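Local coordinates for hydrazine synthase subunit beta (Candidatus Kuenenia stuttgartiensis, PDB 5C2V), which forms part of the hydrazine synthase complex, which condenses nitric oxide with ammonium, and may modulate passage of hydroxylamine through a tunnel between the active sites of its partner subunits, at residues Y257-Y269 with S323-Y335. Numbering follows the deposited sequence.
Sequences YGMAMDPKGKYLY and SSVCLSPDGKFCY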
ATOM      1  N   TYR B 257     -30.670  32.171  -3.665  1.00 41.79           N
ATOM      2  CA  TYR B 257     -31.175  33.543  -3.699  1.00 62.15           C
ATOM      3  C   TYR B 257     -31.081  34.304  -2.384  1.00 58.19           C
ATOM      4  O   TYR B 257     -30.209  35.154  -2.207  1.00 66.69           O
ATOM      5  CB  TYR B 257     -32.641  33.546  -4.135  1.00 52.99           C
ATOM      6  CG  TYR B 257     -32.863  33.699  -5.619  1.00 63.73           C
ATOM      7  CD1 TYR B 257     -32.315  32.797  -6.515  1.00 60.33           C
ATOM      8  CD2 TYR B 257     -33.645  34.732  -6.120  1.00 60.45           C
ATOM      9  CE1 TYR B 257     -32.522  32.924  -7.871  1.00 68.65           C
ATOM     10  CE2 TYR B 257     -33.862  34.867  -7.477  1.00 53.50           C
ATOM     11  CZ  TYR B 257     -33.295  33.960  -8.349  1.00 69.67           C
ATOM     12  OH  TYR B 257     -33.500  34.082  -9.703  1.00 50.72           O
ATOM     13  N   GLY B 258     -31.985  33.985  -1.465  1.00 54.75           N
ATOM     14  CA  GLY B 258     -32.130  34.750  -0.242  1.00 63.48           C
ATOM     15  C   GLY B 258     -31.250  34.246   0.877  1.00 62.95           C
ATOM     16  O   GLY B 258     -30.939  33.058   0.949  1.00 56.10           O
ATOM     17  N   MET B 259     -30.858  35.150   1.765  1.00 57.39           N
ATOM     18  CA  MET B 259     -30.021  34.771   2.890  1.00 69.67           C
ATOM     19  C   MET B 259     -30.503  35.350   4.211  1.00 56.11           C
ATOM     20  O   MET B 259     -30.998  36.477   4.276  1.00 57.04           O
ATOM     21  CB  MET B 259     -28.570  35.189   2.647  1.00 61.53           C
ATOM     22  CG  MET B 259     -27.775  34.188   1.829  1.00 39.95           C
ATOM     23  SD  MET B 259     -26.046  34.666   1.681  1.00 59.04           S
ATOM     24  CE  MET B 259     -26.223  36.273   0.918  1.00 50.35           C
ATOM     25  N   ALA B 260     -30.355  34.553   5.262  1.00 65.55           N
ATOM     26  CA  ALA B 260     -30.662  34.983   6.615  1.00 58.38           C
ATOM     27  C   ALA B 260     -29.507  34.607   7.535  1.00 58.78           C
ATOM     28  O   ALA B 260     -29.091  33.446   7.586  1.00 62.64           O
ATOM     29  CB  ALA B 260     -31.962  34.361   7.095  1.00 55.30           C
ATOM     30  N   MET B 261     -28.986  35.600   8.248  1.00 64.91           N
ATOM     31  CA  MET B 261     -27.856  35.398   9.144  1.00 39.53           C
ATOM     32  C   MET B 261     -28.322  35.228  10.585  1.00 54.34           C
ATOM     33  O   MET B 261     -29.109  36.030  11.089  1.00 59.40           O
ATOM     34  CB  MET B 261     -26.878  36.571   9.044  1.00 38.77           C
ATOM     35  CG  MET B 261     -25.707  36.498  10.012  1.00 70.98           C
ATOM     36  SD  MET B 261     -24.559  35.161   9.630  1.00 59.94           S
ATOM     37  CE  MET B 261     -23.883  35.732   8.073  1.00 52.94           C
ATOM     38  N   ASP B 262     -27.839  34.174  11.238  1.00 68.67           N
ATOM     39  CA  ASP B 262     -28.137  33.933  12.645  1.00 62.90           C
ATOM     40  C   ASP B 262     -27.676  35.121  13.484  1.00 64.27           C
ATOM     41  O   ASP B 262     -26.584  35.647  13.262  1.00 63.56           O
ATOM     42  CB  ASP B 262     -27.466  32.641  13.120  1.00 69.03           C
ATOM     43  CG  ASP B 262     -27.885  32.242  14.522  1.00 67.51           C
ATOM     44  OD1 ASP B 262     -28.883  31.503  14.657  1.00 68.64           O
ATOM     45  OD2 ASP B 262     -27.219  32.671  15.488  1.00 61.08           O
ATOM     46  N   PRO B 263     -28.512  35.555  14.440  1.00 71.54           N
ATOM     47  CA  PRO B 263     -28.220  36.727  15.276  1.00 68.18           C
ATOM     48  C   PRO B 263     -26.876  36.644  15.994  1.00 63.25           C
ATOM     49  O   PRO B 263     -26.234  37.673  16.202  1.00 70.14           O
ATOM     50  CB  PRO B 263     -29.377  36.737  16.288  1.00 63.23           C
ATOM     51  CG  PRO B 263     -29.995  35.372  16.202  1.00 68.05           C
ATOM     52  CD  PRO B 263     -29.811  34.955  14.784  1.00 62.30           C
ATOM     53  N   LYS B 264     -26.465  35.441  16.383  1.00 60.94           N
ATOM     54  CA  LYS B 264     -25.167  35.253  17.021  1.00 70.07           C
ATOM     55  C   LYS B 264     -24.095  34.815  16.023  1.00 74.78           C
ATOM     56  O   LYS B 264     -22.943  34.590  16.394  1.00 62.90           O
ATOM     57  CB  LYS B 264     -25.282  34.247  18.166  1.00 77.00           C
ATOM     58  CG  LYS B 264     -26.185  34.728  19.294  1.00 83.02           C
ATOM     59  CD  LYS B 264     -26.233  33.740  20.444  1.00 63.62           C
ATOM     60  CE  LYS B 264     -27.189  34.204  21.530  1.00 67.07           C
ATOM     61  NZ  LYS B 264     -27.284  33.216  22.641  1.00 85.89           N
ATOM     62  N   GLY B 265     -24.481  34.697  14.755  1.00 64.27           N
ATOM     63  CA  GLY B 265     -23.548  34.344  13.699  1.00 61.14           C
ATOM     64  C   GLY B 265     -23.193  32.869  13.669  1.00 56.65           C
ATOM     65  O   GLY B 265     -22.142  32.487  13.153  1.00 54.84           O
ATOM     66  N   LYS B 266     -24.071  32.039  14.222  1.00 56.04           N
ATOM     67  CA  LYS B 266     -23.831  30.600  14.288  1.00 72.04           C
ATOM     68  C   LYS B 266     -24.115  29.890  12.966  1.00 64.89           C
ATOM     69  O   LYS B 266     -23.361  29.006  12.558  1.00 74.35           O
ATOM     70  CB  LYS B 266     -24.677  29.968  15.394  1.00 74.14           C
ATOM     71  CG  LYS B 266     -24.620  30.696  16.724  1.00 83.46           C
ATOM     72  CD  LYS B 266     -25.049  29.784  17.862  1.00 96.68           C
ATOM     73  CE  LYS B 266     -25.584  30.584  19.034  1.00 91.15           C
ATOM     74  NZ  LYS B 266     -24.690  30.511  20.222  1.00 88.92           N
ATOM     75  N   TYR B 267     -25.202  30.273  12.304  1.00 63.24           N
ATOM     76  CA  TYR B 267     -25.626  29.588  11.087  1.00 65.63           C
ATOM     77  C   TYR B 267     -25.914  30.545   9.937  1.00 61.55           C
ATOM     78  O   TYR B 267     -26.219  31.718  10.151  1.00 63.00           O
ATOM     79  CB  TYR B 267     -26.873  28.743  11.357  1.00 55.87           C
ATOM     80  CG  TYR B 267     -26.689  27.677  12.409  1.00 51.04           C
ATOM     81  CD1 TYR B 267     -26.189  26.425  12.076  1.00 68.85           C
ATOM     82  CD2 TYR B 267     -27.024  27.917  13.735  1.00 63.04           C
ATOM     83  CE1 TYR B 267     -26.022  25.444  13.035  1.00 55.90           C
ATOM     84  CE2 TYR B 267     -26.859  26.944  14.700  1.00 71.38           C
ATOM     85  CZ  TYR B 267     -26.358  25.709  14.344  1.00 73.92           C
ATOM     86  OH  TYR B 267     -26.193  24.735  15.302  1.00 85.42           O
ATOM     87  N   LEU B 268     -25.817  30.031   8.714  1.00 64.07           N
ATOM     88  CA  LEU B 268     -26.236  30.788   7.540  1.00 50.09           C
ATOM     89  C   LEU B 268     -27.387  30.071   6.842  1.00 54.74           C
ATOM     90  O   LEU B 268     -27.347  28.853   6.654  1.00 55.42           O
ATOM     91  CB  LEU B 268     -25.072  30.993   6.571  1.00 44.24           C
ATOM     92  CG  LEU B 268     -25.386  31.842   5.335  1.00 52.01           C
ATOM     93  CD1 LEU B 268     -25.880  33.223   5.743  1.00 61.69           C
ATOM     94  CD2 LEU B 268     -24.172  31.952   4.425  1.00 49.28           C
ATOM     95  N   TYR B 269     -28.412  30.830   6.466  1.00 59.20           N
ATOM     96  CA  TYR B 269     -29.592  30.254   5.828  1.00 61.94           C
ATOM     97  C   TYR B 269     -29.725  30.745   4.392  1.00 56.94           C
ATOM     98  O   TYR B 269     -29.725  31.946   4.140  1.00 46.75           O
ATOM     99  CB  TYR B 269     -30.849  30.594   6.632  1.00 58.91           C
ATOM    100  CG  TYR B 269     -30.788  30.130   8.071  1.00 63.89           C
ATOM    101  CD1 TYR B 269     -30.164  30.901   9.043  1.00 55.04           C
ATOM    102  CD2 TYR B 269     -31.348  28.919   8.454  1.00 45.15           C
ATOM    103  CE1 TYR B 269     -30.098  30.480  10.356  1.00 61.14           C
ATOM    104  CE2 TYR B 269     -31.290  28.491   9.769  1.00 54.43           C
ATOM    105  CZ  TYR B 269     -30.664  29.276  10.714  1.00 52.21           C
ATOM    106  OH  TYR B 269     -30.599  28.862  12.024  1.00 65.61           O
ATOM    107  N   SER B 323     -37.685  32.154  -2.881  1.00 55.22           N
ATOM    108  CA  SER B 323     -36.825  33.251  -3.314  1.00 70.69           C
ATOM    109  C   SER B 323     -36.245  34.078  -2.164  1.00 63.52           C
ATOM    110  O   SER B 323     -35.266  34.801  -2.353  1.00 56.07           O
ATOM    111  CB  SER B 323     -37.599  34.169  -4.263  1.00 62.58           C
ATOM    112  OG  SER B 323     -38.862  34.514  -3.719  1.00 74.71           O
ATOM    113  N   SER B 324     -36.842  33.980  -0.980  1.00 50.72           N
ATOM    114  CA  SER B 324     -36.397  34.794   0.149  1.00 60.59           C
ATOM    115  C   SER B 324     -36.578  34.097   1.495  1.00 54.54           C
ATOM    116  O   SER B 324     -37.505  33.311   1.679  1.00 44.09           O
ATOM    117  CB  SER B 324     -37.143  36.131   0.160  1.00 45.92           C
ATOM    118  OG  SER B 324     -36.642  36.987   1.170  1.00 56.08           O
ATOM    119  N   VAL B 325     -35.683  34.397   2.432  1.00 43.94           N
ATOM    120  CA  VAL B 325     -35.764  33.841   3.779  1.00 51.22           C
ATOM    121  C   VAL B 325     -35.522  34.911   4.838  1.00 60.41           C
ATOM    122  O   VAL B 325     -34.868  35.921   4.574  1.00 53.40           O
ATOM    123  CB  VAL B 325     -34.747  32.698   3.990  1.00 42.20           C
ATOM    124  CG1 VAL B 325     -35.180  31.447   3.240  1.00 43.94           C
ATOM    125  CG2 VAL B 325     -33.354  33.139   3.565  1.00 45.31           C
ATOM    126  N   CYS B 326     -36.052  34.687   6.037  1.00 57.13           N
ATOM    127  CA  CYS B 326     -35.803  35.596   7.153  1.00 62.63           C
ATOM    128  C   CYS B 326     -35.827  34.856   8.486  1.00 57.31           C
ATOM    129  O   CYS B 326     -36.361  33.753   8.585  1.00 61.11           O
ATOM    130  CB  CYS B 326     -36.826  36.735   7.164  1.00 53.15           C
ATOM    131  SG  CYS B 326     -38.506  36.238   7.605  1.00 64.62           S
ATOM    132  N   LEU B 327     -35.246  35.469   9.512  1.00 60.01           N
ATOM    133  CA  LEU B 327     -35.153  34.843  10.826  1.00 72.55           C
ATOM    134  C   LEU B 327     -35.871  35.635  11.910  1.00 69.92           C
ATOM    135  O   LEU B 327     -36.010  36.855  11.819  1.00 55.52           O
ATOM    136  CB  LEU B 327     -33.687  34.662  11.227  1.00 66.56           C
ATOM    137  CG  LEU B 327     -32.880  33.554  10.555  1.00 63.93           C
ATOM    138  CD1 LEU B 327     -31.419  33.684  10.935  1.00 64.73           C
ATOM    139  CD2 LEU B 327     -33.413  32.192  10.955  1.00 41.37           C
ATOM    140  N   SER B 328     -36.321  34.927  12.940  1.00 56.10           N
ATOM    141  CA  SER B 328     -36.820  35.566  14.148  1.00 80.33           C
ATOM    142  C   SER B 328     -35.625  36.102  14.933  1.00 69.05           C
ATOM    143  O   SER B 328     -34.526  35.558  14.829  1.00 62.61           O
ATOM    144  CB  SER B 328     -37.633  34.578  14.989  1.00 67.04           C
ATOM    145  OG  SER B 328     -36.845  33.466  15.377  1.00 67.69           O
ATOM    146  N   PRO B 329     -35.829  37.177  15.713  1.00 82.58           N
ATOM    147  CA  PRO B 329     -34.724  37.800  16.455  1.00 80.85           C
ATOM    148  C   PRO B 329     -34.017  36.848  17.423  1.00 63.05           C
ATOM    149  O   PRO B 329     -32.855  37.082  17.755  1.00 71.98           O
ATOM    150  CB  PRO B 329     -35.412  38.940  17.220  1.00 70.53           C
ATOM    151  CG  PRO B 329     -36.869  38.605  17.209  1.00 68.15           C
ATOM    152  CD  PRO B 329     -37.098  37.895  15.917  1.00 73.11           C
ATOM    153  N   ASP B 330     -34.701  35.797  17.864  1.00 59.50           N
ATOM    154  CA  ASP B 330     -34.077  34.799  18.729  1.00 66.84           C
ATOM    155  C   ASP B 330     -33.362  33.720  17.915  1.00 79.31           C
ATOM    156  O   ASP B 330     -32.584  32.933  18.456  1.00 78.17           O
ATOM    157  CB  ASP B 330     -35.117  34.168  19.662  1.00 69.84           C
ATOM    158  CG  ASP B 330     -36.318  33.612  18.917  1.00 81.52           C
ATOM    159  OD1 ASP B 330     -36.272  33.525  17.672  1.00 89.99           O
ATOM    160  OD2 ASP B 330     -37.313  33.254  19.582  1.00 76.99           O
ATOM    161  N   GLY B 331     -33.628  33.696  16.612  1.00 69.73           N
ATOM    162  CA  GLY B 331     -32.955  32.790  15.700  1.00 57.62           C
ATOM    163  C   GLY B 331     -33.410  31.343  15.763  1.00 61.88           C
ATOM    164  O   GLY B 331     -32.760  30.462  15.201  1.00 60.08           O
ATOM    165  N   LYS B 332     -34.526  31.091  16.437  1.00 61.36           N
ATOM    166  CA  LYS B 332     -35.025  29.726  16.579  1.00 62.61           C
ATOM    167  C   LYS B 332     -35.994  29.330  15.466  1.00 67.88           C
ATOM    168  O   LYS B 332     -36.398  28.171  15.375  1.00 69.95           O
ATOM    169  CB  LYS B 332     -35.690  29.544  17.948  1.00 68.62           C
ATOM    170  CG  LYS B 332     -35.141  30.465  19.023  1.00 80.61           C
ATOM    171  CD  LYS B 332     -35.282  29.856  20.412  1.00 87.45           C
ATOM    172  CE  LYS B 332     -36.718  29.452  20.704  1.00 88.13           C
ATOM    173  NZ  LYS B 332     -36.858  28.867  22.067  1.00 81.59           N
ATOM    174  N   PHE B 333     -36.358  30.288  14.618  1.00 70.59           N
ATOM    175  CA  PHE B 333     -37.268  30.010  13.511  1.00 68.25           C
ATOM    176  C   PHE B 333     -36.858  30.716  12.220  1.00 61.53           C
ATOM    177  O   PHE B 333     -36.473  31.886  12.231  1.00 58.43           O
ATOM    178  CB  PHE B 333     -38.699  30.406  13.883  1.00 59.03           C
ATOM    179  CG  PHE B 333     -39.299  29.560  14.970  1.00 59.79           C
ATOM    180  CD1 PHE B 333     -39.781  28.293  14.689  1.00 67.61           C
ATOM    181  CD2 PHE B 333     -39.386  30.032  16.269  1.00 68.46           C
ATOM    182  CE1 PHE B 333     -40.333  27.510  15.684  1.00 57.66           C
ATOM    183  CE2 PHE B 333     -39.939  29.253  17.269  1.00 59.50           C
ATOM    184  CZ  PHE B 333     -40.413  27.990  16.974  1.00 52.65           C
ATOM    185  N   CYS B 334     -36.948  29.989  11.111  1.00 70.79           N
ATOM    186  CA  CYS B 334     -36.614  30.526   9.797  1.00 73.35           C
ATOM    187  C   CYS B 334     -37.804  30.416   8.849  1.00 62.11           C
ATOM    188  O   CYS B 334     -38.371  29.341   8.676  1.00 50.36           O
ATOM    189  CB  CYS B 334     -35.408  29.792   9.208  1.00 71.31           C
ATOM    190  SG  CYS B 334     -34.909  30.376   7.570  1.00 61.28           S
ATOM    191  N   TYR B 335     -38.175  31.531   8.232  1.00 52.44           N
ATOM    192  CA  TYR B 335     -39.312  31.553   7.321  1.00 62.08           C
ATOM    193  C   TYR B 335     -38.854  31.703   5.876  1.00 55.52           C
ATOM    194  O   TYR B 335     -37.985  32.526   5.573  1.00 53.02           O
ATOM    195  CB  TYR B 335     -40.271  32.684   7.693  1.00 60.02           C
ATOM    196  CG  TYR B 335     -40.726  32.637   9.133  1.00 66.57           C
ATOM    197  CD1 TYR B 335     -41.826  31.878   9.510  1.00 59.59           C
ATOM    198  CD2 TYR B 335     -40.050  33.346  10.118  1.00 60.39           C
ATOM    199  CE1 TYR B 335     -42.243  31.830  10.826  1.00 78.07           C
ATOM    200  CE2 TYR B 335     -40.459  33.303  11.437  1.00 72.08           C
ATOM    201  CZ  TYR B 335     -41.556  32.544  11.786  1.00 77.32           C
ATOM    202  OH  TYR B 335     -41.968  32.498  13.098  1.00 65.42           O
TER
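Two successive blades of a seven-bladed beta-propeller pack face to face here, where Tyr269 of one blade packs against Leu327 and Cys334 of the next. The Leu327 side chain meets the tyrosine at about a right angle and lays CD2 over one ring face, 4.0 Å from the centroid of the Tyr269 ring and displaced toward its rim, in a CH-pi contact. Its other methyl, CD1, lies 3.5 Å from Tyr269 CE1. Cys334 SG sits on the same side of the ring but obliquely, nearest to Tyr269 CD2 at 3.9 Å, placed there by a first torsion that sets the sulfur anti to the backbone N (chi1 180°). Ala260 O lies at the ring edge, and Ala260 CB fills in beside the leucine, 3.7 Å from Leu327 CG.

Strands 257-261 and 323-327 belong to the first, innermost strands of their antiparallel blades. They run side by side, 4° from parallel, yet no hydrogen bond crosses between the segments, as expected of separate blades. Toward the N-terminal ends of these strands the backbones themselves meet: Gly258, lacking a side chain, brings its CA within 4.3 Å of Ser324 CA, and Val325 CG2 rests on Gly258 O at 3.6 Å. Beyond this end, Tyr257 OH bonds to Glu69 of the gamma subunit, while Ser323 OG hydrogen-bonds to Phe16 O of the first blade, next to the last one around the ring.

At the other end, matching type I turns, Asp262-Gly265 and Ser328-Gly331, link the first two strands of each blade. Pro263, in the first of these turns, packs against the second, its CG 3.7 Å from Pro329 O and its CD against Gly331 CA. Within the 262-265 turn, Asp262 OD2 accepts from Lys264 N, two residues on, from above the carboxylate plane (3.0 Å), forming an Asx turn.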